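Local atomic coordinates of multicopper oxidase type 1 (PDB entry 3G5W), a protein that probably works as a laccase-like two-domain multicopper oxidase, using a mononuclear copper site and copper clusters lying between subunits to carry out oxidation. Residues T24-N28 against G29-A33; I202-G206 against H207-I211. All coordinates share one frame; numbering follows the deposited sequence.

Contact 1: T24-N28 against G29-A33; sequences TFAFN and GQVPA
Ala26 O accepts the amide of Gly29 (Gly29 N to Ala26 O, 3.2 Å), and one residue on Phe27 O accepts that of Gln30 (Gln30 N to Phe27 O, also 3.2 Å). These backbone bonds define two overlapping turns, type II from Ala26 to Gly29 and type I' from Phe27 to Gln30. The torsions support the assignment: phi is 52° at Asn28 and 62° at Gly29, and an Asn-Gly pair is a classic choice for the two central positions of a type I' turn. The methylene CG of Gln30 also lies close to Phe27 O.

A water extends the polar link beyond the turns. It accepts a hydrogen bond from Phe27 N (2.9 Å) and donates one to Gln30 O (2.8 Å), tying the end of the strand to the returning chain.

Apolar contacts fall on two sites. Val31 CG2 meets the methyl of Ala26 (Ala26 CB to Val31 CG2, 3.6 Å). The same branch reaches Thr24 tip to tip, with Thr24 OG1 at 3.8 Å from Val31 CG2; the hydroxyl itself is hydrogen-bonded to Thr12 O. Further along, Ala33 CB touches Phe27 CB at 3.6 Å and comes obliquely near the ring at CD2. With CG anti to the carbonyl carbon (chi1 -61°), the Phe27 ring leads away from the turn, and its side chain comes within about 6 Å of the mononuclear copper, beside the ligands Met117 and Cys104.

The turn ends strand 20-27, which pairs antiparallel with strand 2-15 through backbone bonds such as Ala26 with Glu10. Strand 118-124 supplies Trp118 against Val31 and Pro32, and the chain then runs into strand 35-39.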
ATOM      1  N   THR A  24     -11.887  25.782  -0.995  1.00 20.32           N
ATOM      2  CA  THR A  24     -11.394  25.158   0.230  1.00 20.02           C
ATOM      3  C   THR A  24     -11.968  25.819   1.477  1.00 19.73           C
ATOM      4  O   THR A  24     -12.383  26.988   1.447  1.00 19.62           O
ATOM      5  CB  THR A  24      -9.841  25.189   0.320  1.00 20.03           C
ATOM      6  OG1 THR A  24      -9.380  26.547   0.377  1.00 20.53           O
ATOM      7  CG2 THR A  24      -9.198  24.470  -0.863  1.00 19.95           C
ATOM      8  N   PHE A  25     -11.985  25.058   2.572  1.00 19.65           N
ATOM      9  CA  PHE A  25     -12.318  25.579   3.892  1.00 19.56           C
ATOM     10  C   PHE A  25     -11.011  25.646   4.669  1.00 19.63           C
ATOM     11  O   PHE A  25     -10.649  24.716   5.390  1.00 19.86           O
ATOM     12  CB  PHE A  25     -13.340  24.681   4.613  1.00 19.68           C
ATOM     13  CG  PHE A  25     -14.483  24.218   3.740  1.00 20.10           C
ATOM     14  CD1 PHE A  25     -15.145  25.105   2.898  1.00 20.80           C
ATOM     15  CD2 PHE A  25     -14.911  22.895   3.779  1.00 20.96           C
ATOM     16  CE1 PHE A  25     -16.201  24.677   2.094  1.00 21.14           C
ATOM     17  CE2 PHE A  25     -15.978  22.460   2.977  1.00 20.83           C
ATOM     18  CZ  PHE A  25     -16.612  23.353   2.132  1.00 20.81           C
ATOM     19  N   ALA A  26     -10.311  26.764   4.516  1.00 19.59           N
ATOM     20  CA  ALA A  26      -8.910  26.858   4.897  1.00 19.12           C
ATOM     21  C   ALA A  26      -8.684  27.456   6.277  1.00 19.34           C
ATOM     22  O   ALA A  26      -9.239  28.510   6.619  1.00 19.21           O
ATOM     23  CB  ALA A  26      -8.158  27.661   3.848  1.00 19.10           C
ATOM     24  N   PHE A  27      -7.839  26.796   7.061  1.00 19.10           N
ATOM     25  CA  PHE A  27      -7.413  27.347   8.338  1.00 19.05           C
ATOM     26  C   PHE A  27      -6.552  28.596   8.093  1.00 19.18           C
ATOM     27  O   PHE A  27      -5.556  28.541   7.361  1.00 19.16           O
ATOM     28  CB  PHE A  27      -6.674  26.298   9.172  1.00 18.98           C
ATOM     29  CG  PHE A  27      -7.516  25.091   9.521  1.00 18.65           C
ATOM     30  CD1 PHE A  27      -8.567  25.196  10.426  1.00 18.58           C
ATOM     31  CD2 PHE A  27      -7.254  23.850   8.945  1.00 19.20           C
ATOM     32  CE1 PHE A  27      -9.358  24.084  10.745  1.00 18.65           C
ATOM     33  CE2 PHE A  27      -8.028  22.726   9.267  1.00 18.80           C
ATOM     34  CZ  PHE A  27      -9.081  22.844  10.167  1.00 18.66           C
ATOM     35  N   ASN A  28      -6.968  29.712   8.691  1.00 19.26           N
ATOM     36  CA  ASN A  28      -6.357  31.037   8.472  1.00 19.34           C
ATOM     37  C   ASN A  28      -6.241  31.410   6.992  1.00 19.12           C
ATOM     38  O   ASN A  28      -5.304  32.105   6.586  1.00 19.68           O
ATOM     39  CB  ASN A  28      -4.996  31.155   9.185  1.00 19.70           C
ATOM     40  CG  ASN A  28      -5.121  31.444  10.677  1.00 20.67           C
ATOM     41  OD1 ASN A  28      -6.220  31.562  11.218  1.00 22.17           O
ATOM     42  ND2 ASN A  28      -3.977  31.556  11.355  1.00 22.63           N
ATOM     43  N   GLY A  29      -7.199  30.943   6.190  1.00 18.44           N
ATOM     44  CA  GLY A  29      -7.244  31.237   4.759  1.00 17.81           C
ATOM     45  C   GLY A  29      -6.063  30.743   3.932  1.00 17.82           C
ATOM     46  O   GLY A  29      -5.801  31.281   2.857  1.00 17.91           O
ATOM     47  N   GLN A  30      -5.364  29.715   4.420  1.00 17.73           N
ATOM     48  CA  GLN A  30      -4.221  29.141   3.710  1.00 17.69           C
ATOM     49  C   GLN A  30      -4.272  27.618   3.644  1.00 17.32           C
ATOM     50  O   GLN A  30      -4.828  26.973   4.538  1.00 17.39           O
ATOM     51  CB  GLN A  30      -2.891  29.589   4.333  1.00 17.47           C
ATOM     52  CG  GLN A  30      -2.636  29.089   5.740  1.00 18.32           C
ATOM     53  CD  GLN A  30      -1.227  29.383   6.197  1.00 19.22           C
ATOM     54  OE1 GLN A  30      -0.327  28.550   6.059  1.00 20.20           O
ATOM     55  NE2 GLN A  30      -1.019  30.579   6.716  1.00 16.93           N
ATOM     56  N   VAL A  31      -3.693  27.059   2.578  1.00 17.40           N
ATOM     57  CA  VAL A  31      -3.596  25.597   2.384  1.00 17.17           C
ATOM     58  C   VAL A  31      -2.190  25.265   1.849  1.00 17.43           C
ATOM     59  O   VAL A  31      -1.804  25.766   0.795  1.00 17.34           O
ATOM     60  CB  VAL A  31      -4.678  25.050   1.410  1.00 17.49           C
ATOM     61  CG1 VAL A  31      -4.630  23.513   1.354  1.00 17.09           C
ATOM     62  CG2 VAL A  31      -6.080  25.495   1.821  1.00 16.55           C
ATOM     63  N   PRO A  32      -1.404  24.452   2.584  1.00 17.44           N
ATOM     64  CA  PRO A  32      -1.656  23.858   3.904  1.00 17.42           C
ATOM     65  C   PRO A  32      -1.900  24.910   4.978  1.00 17.48           C
ATOM     66  O   PRO A  32      -1.531  26.077   4.806  1.00 17.77           O
ATOM     67  CB  PRO A  32      -0.357  23.097   4.214  1.00 17.56           C
ATOM     68  CG  PRO A  32       0.653  23.600   3.253  1.00 17.75           C
ATOM     69  CD  PRO A  32      -0.101  24.028   2.038  1.00 17.56           C
ATOM     70  N   ALA A  33      -2.521  24.485   6.070  1.00 17.39           N
ATOM     71  CA  ALA A  33      -2.793  25.339   7.213  1.00 17.39           C
ATOM     72  C   ALA A  33      -1.480  25.784   7.869  1.00 17.54           C
ATOM     73  O   ALA A  33      -0.412  25.258   7.537  1.00 17.22           O
ATOM     74  CB  ALA A  33      -3.664  24.599   8.206  1.00 17.52           C
TER
HETATM   75  O   HOH W   1      -6.129  24.830   5.763  1.00 14.38           O

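Contact 2: I202-G206 against H207-I211. With C1O (Cu-O linkage), chain H; C2O (Cu-O-Cu linkage), chain P.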
ATOM      1  N   ILE A 202       7.053   7.534  -2.838  1.00 16.04           N
ATOM      2  CA  ILE A 202       7.949   8.663  -3.049  1.00 16.25           C
ATOM      3  C   ILE A 202       9.365   8.183  -3.333  1.00 16.39           C
ATOM      4  O   ILE A 202      10.029   7.609  -2.463  1.00 15.88           O
ATOM      5  CB  ILE A 202       7.932   9.697  -1.882  1.00 16.30           C
ATOM      6  CG1 ILE A 202       6.513  10.229  -1.619  1.00 16.76           C
ATOM      7  CG2 ILE A 202       8.901  10.855  -2.163  1.00 16.89           C
ATOM      8  CD1 ILE A 202       5.835  10.867  -2.829  1.00 18.51           C
ATOM      9  N   HIS A 203       9.809   8.449  -4.557  1.00 16.14           N
ATOM     10  CA  HIS A 203      11.102   8.007  -5.033  1.00 16.75           C
ATOM     11  C   HIS A 203      12.056   9.194  -5.237  1.00 17.15           C
ATOM     12  O   HIS A 203      11.684  10.190  -5.858  1.00 16.91           O
ATOM     13  CB  HIS A 203      10.908   7.210  -6.328  1.00 16.58           C
ATOM     14  CG  HIS A 203      12.190   6.856  -7.004  1.00 16.56           C
ATOM     15  ND1 HIS A 203      13.190   6.149  -6.371  1.00 16.74           N
ATOM     16  CD2 HIS A 203      12.652   7.137  -8.244  1.00 16.67           C
ATOM     17  CE1 HIS A 203      14.213   6.005  -7.195  1.00 16.97           C
ATOM     18  NE2 HIS A 203      13.912   6.593  -8.338  1.00 16.15           N
ATOM     19  N   THR A 204      13.272   9.088  -4.686  1.00 17.21           N
ATOM     20  CA  THR A 204      14.300  10.126  -4.841  1.00 17.54           C
ATOM     21  C   THR A 204      15.513   9.607  -5.629  1.00 17.35           C
ATOM     22  O   THR A 204      16.129   8.608  -5.250  1.00 17.46           O
ATOM     23  CB  THR A 204      14.762  10.686  -3.459  1.00 17.76           C
ATOM     24  OG1 THR A 204      13.621  11.119  -2.702  1.00 18.86           O
ATOM     25  CG2 THR A 204      15.732  11.879  -3.631  1.00 17.92           C
ATOM     26  N   HIS A 205      15.840  10.287  -6.726  1.00 16.90           N
ATOM     27  CA  HIS A 205      16.998   9.938  -7.561  1.00 16.80           C
ATOM     28  C   HIS A 205      18.318  10.327  -6.902  1.00 16.75           C
ATOM     29  O   HIS A 205      18.378  11.308  -6.163  1.00 16.76           O
ATOM     30  CB  HIS A 205      16.925  10.673  -8.895  1.00 16.18           C
ATOM     31  CG  HIS A 205      15.822  10.215  -9.800  1.00 16.61           C
ATOM     32  ND1 HIS A 205      15.953  10.214 -11.171  1.00 16.52           N
ATOM     33  CD2 HIS A 205      14.576   9.752  -9.539  1.00 16.72           C
ATOM     34  CE1 HIS A 205      14.830   9.774 -11.718  1.00 17.75           C
ATOM     35  NE2 HIS A 205      13.981   9.481 -10.748  1.00 17.47           N
ATOM     36  N   GLY A 206      19.367   9.554  -7.191  1.00 16.75           N
ATOM     37  CA  GLY A 206      20.752   9.909  -6.856  1.00 17.16           C
ATOM     38  C   GLY A 206      21.197   9.808  -5.409  1.00 17.37           C
ATOM     39  O   GLY A 206      22.352  10.112  -5.094  1.00 17.70           O
ATOM     40  N   HIS A 207      20.297   9.380  -4.530  1.00 17.58           N
ATOM     41  CA  HIS A 207      20.558   9.360  -3.090  1.00 17.77           C
ATOM     42  C   HIS A 207      19.963   8.132  -2.423  1.00 18.10           C
ATOM     43  O   HIS A 207      19.041   7.512  -2.954  1.00 18.02           O
ATOM     44  CB  HIS A 207      19.983  10.618  -2.429  1.00 17.75           C
ATOM     45  CG  HIS A 207      20.499  11.891  -3.020  1.00 17.53           C
ATOM     46  ND1 HIS A 207      21.510  12.623  -2.437  1.00 19.00           N
ATOM     47  CD2 HIS A 207      20.169  12.545  -4.159  1.00 17.25           C
ATOM     48  CE1 HIS A 207      21.776  13.677  -3.188  1.00 17.72           C
ATOM     49  NE2 HIS A 207      20.973  13.655  -4.235  1.00 19.37           N
ATOM     50  N   ILE A 208      20.487   7.797  -1.246  1.00 18.67           N
ATOM     51  CA  ILE A 208      19.907   6.747  -0.415  1.00 19.01           C
ATOM     52  C   ILE A 208      18.881   7.358   0.536  1.00 19.17           C
ATOM     53  O   ILE A 208      19.219   8.216   1.351  1.00 19.02           O
ATOM     54  CB  ILE A 208      20.985   5.998   0.406  1.00 19.00           C
ATOM     55  CG1 ILE A 208      22.054   5.410  -0.527  1.00 19.10           C
ATOM     56  CG2 ILE A 208      20.323   4.909   1.272  1.00 18.82           C
ATOM     57  CD1 ILE A 208      23.329   4.949   0.181  1.00 19.45           C
ATOM     58  N   SER A 209      17.627   6.924   0.415  1.00 19.04           N
ATOM     59  CA  SER A 209      16.595   7.292   1.377  1.00 19.09           C
ATOM     60  C   SER A 209      16.778   6.500   2.663  1.00 19.10           C
ATOM     61  O   SER A 209      16.736   5.264   2.647  1.00 18.71           O
ATOM     62  CB  SER A 209      15.198   7.023   0.809  1.00 18.88           C
ATOM     63  OG  SER A 209      14.890   7.924  -0.238  1.00 19.68           O
ATOM     64  N   GLN A 210      16.995   7.211   3.770  1.00 18.92           N
ATOM     65  CA  GLN A 210      17.031   6.578   5.078  1.00 19.45           C
ATOM     66  C   GLN A 210      15.685   6.838   5.745  1.00 18.91           C
ATOM     67  O   GLN A 210      15.426   7.945   6.220  1.00 18.97           O
ATOM     68  CB  GLN A 210      18.165   7.138   5.949  1.00 19.27           C
ATOM     69  CG  GLN A 210      19.569   7.000   5.361  1.00 20.78           C
ATOM     70  CD  GLN A 210      20.612   7.736   6.197  1.00 21.99           C
ATOM     71  OE1 GLN A 210      20.850   7.392   7.354  1.00 25.75           O
ATOM     72  NE2 GLN A 210      21.226   8.767   5.616  1.00 25.64           N
ATOM     73  N   ILE A 211      14.834   5.818   5.769  1.00 18.69           N
ATOM     74  CA  ILE A 211      13.509   5.925   6.384  1.00 18.73           C
ATOM     75  C   ILE A 211      13.719   5.788   7.887  1.00 18.46           C
ATOM     76  O   ILE A 211      13.925   4.682   8.391  1.00 18.63           O
ATOM     77  CB  ILE A 211      12.538   4.846   5.832  1.00 18.66           C
ATOM     78  CG1 ILE A 211      12.484   4.929   4.299  1.00 19.52           C
ATOM     79  CG2 ILE A 211      11.143   5.013   6.447  1.00 19.75           C
ATOM     80  CD1 ILE A 211      11.927   3.711   3.601  1.00 20.93           C
TER
HETATM   81 CU4  C1O H   2      14.826   6.384 -10.024  1.00 22.97          CU
HETATM   82  O3  C1O H   2      17.359   6.031  -8.845  1.00 14.19           O
HETATM   83 CU2  C2O P 362      12.133   9.062 -11.438  1.00 22.05          CU
HETATM   84 CU3  C2O P 362      11.865   4.047 -11.461  1.00 20.23          CU
HETATM   85  O1  C2O P 362      11.851   6.729 -11.603  1.00 23.41           O
HETATM   86  O   HOH W   2      12.532   9.064  -1.358  1.00 22.37           O
HETATM   87  O   HOH W   3      16.415   7.598  -2.653  1.00 20.62           O
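His207 folds its imidazole back over the peptide that precedes it and points one edge at His205. From CB, which lies 3.6 Å from Gly206 O, the chain turns CG anti to the carbonyl carbon (chi1 -56°). This brings Gly206 O over one ring face, with His207 CG at 3.3 Å from that oxygen. CD2 forms the edge contact: His205 O sits in the ring plane, 3.0 Å from His207 CD2. On the other branch ND1 makes a weak hydrogen bond to Asn241 O, and Trp248 meets the imidazole edge-to-face. At the tip, His207 NE2 lies 3.9 Å from Gly206 O, and CE1 is also near that oxygen. With an alanine in its place, Gly206 O would probably lose the ring lying against it, and Asn241 O and Trp248 their partners.

The bend connects strand 200-204 to strand 209-214, which belong to different sheets of a cupredoxin-type domain, and positive phi at Gly206 (74°) suits glycine. Two waters span it: one donates to Ile202 O and Ser209 OG and is also hydrogen-bonded to Thr204 OG1, while the other donates to Thr204 O and His207 O and accepts from Ser209 OG.

Ahead of the bend, His203 and His205 form a His-X-His pair at the intersubunit copper cluster. His203 NE2 binds copper CU4 at 1.9 Å, as does His59 of the second subunit. His205 NE2 binds copper CU2 at 2.0 Å alongside His251 of the same chain and His105 of the second subunit, whose Asp72 holds His205 ND1.

How the contacts relate
From the N terminus, contact 1 comes first, closing its short turn where strand 20-27 ends and handing the chain on to strand 35-39, a member of another sheet of the first cupredoxin-type domain. Well after that loop has closed, the chain reaches contact 2 in the second domain, where the bend likewise passes it between sheets, from strand 200-204 to strand 209-214. The two are therefore in series, and neither nests within nor crosses the other. The centres of contact 1 and contact 2 lie about 30 Å apart, on opposite sides of the chain's centre. The nearest atoms of contact 1 and contact 2 are about 15 Å apart. Contact 1 borders the mononuclear copper, whereas contact 2 carries ligands of an intersubunit cluster.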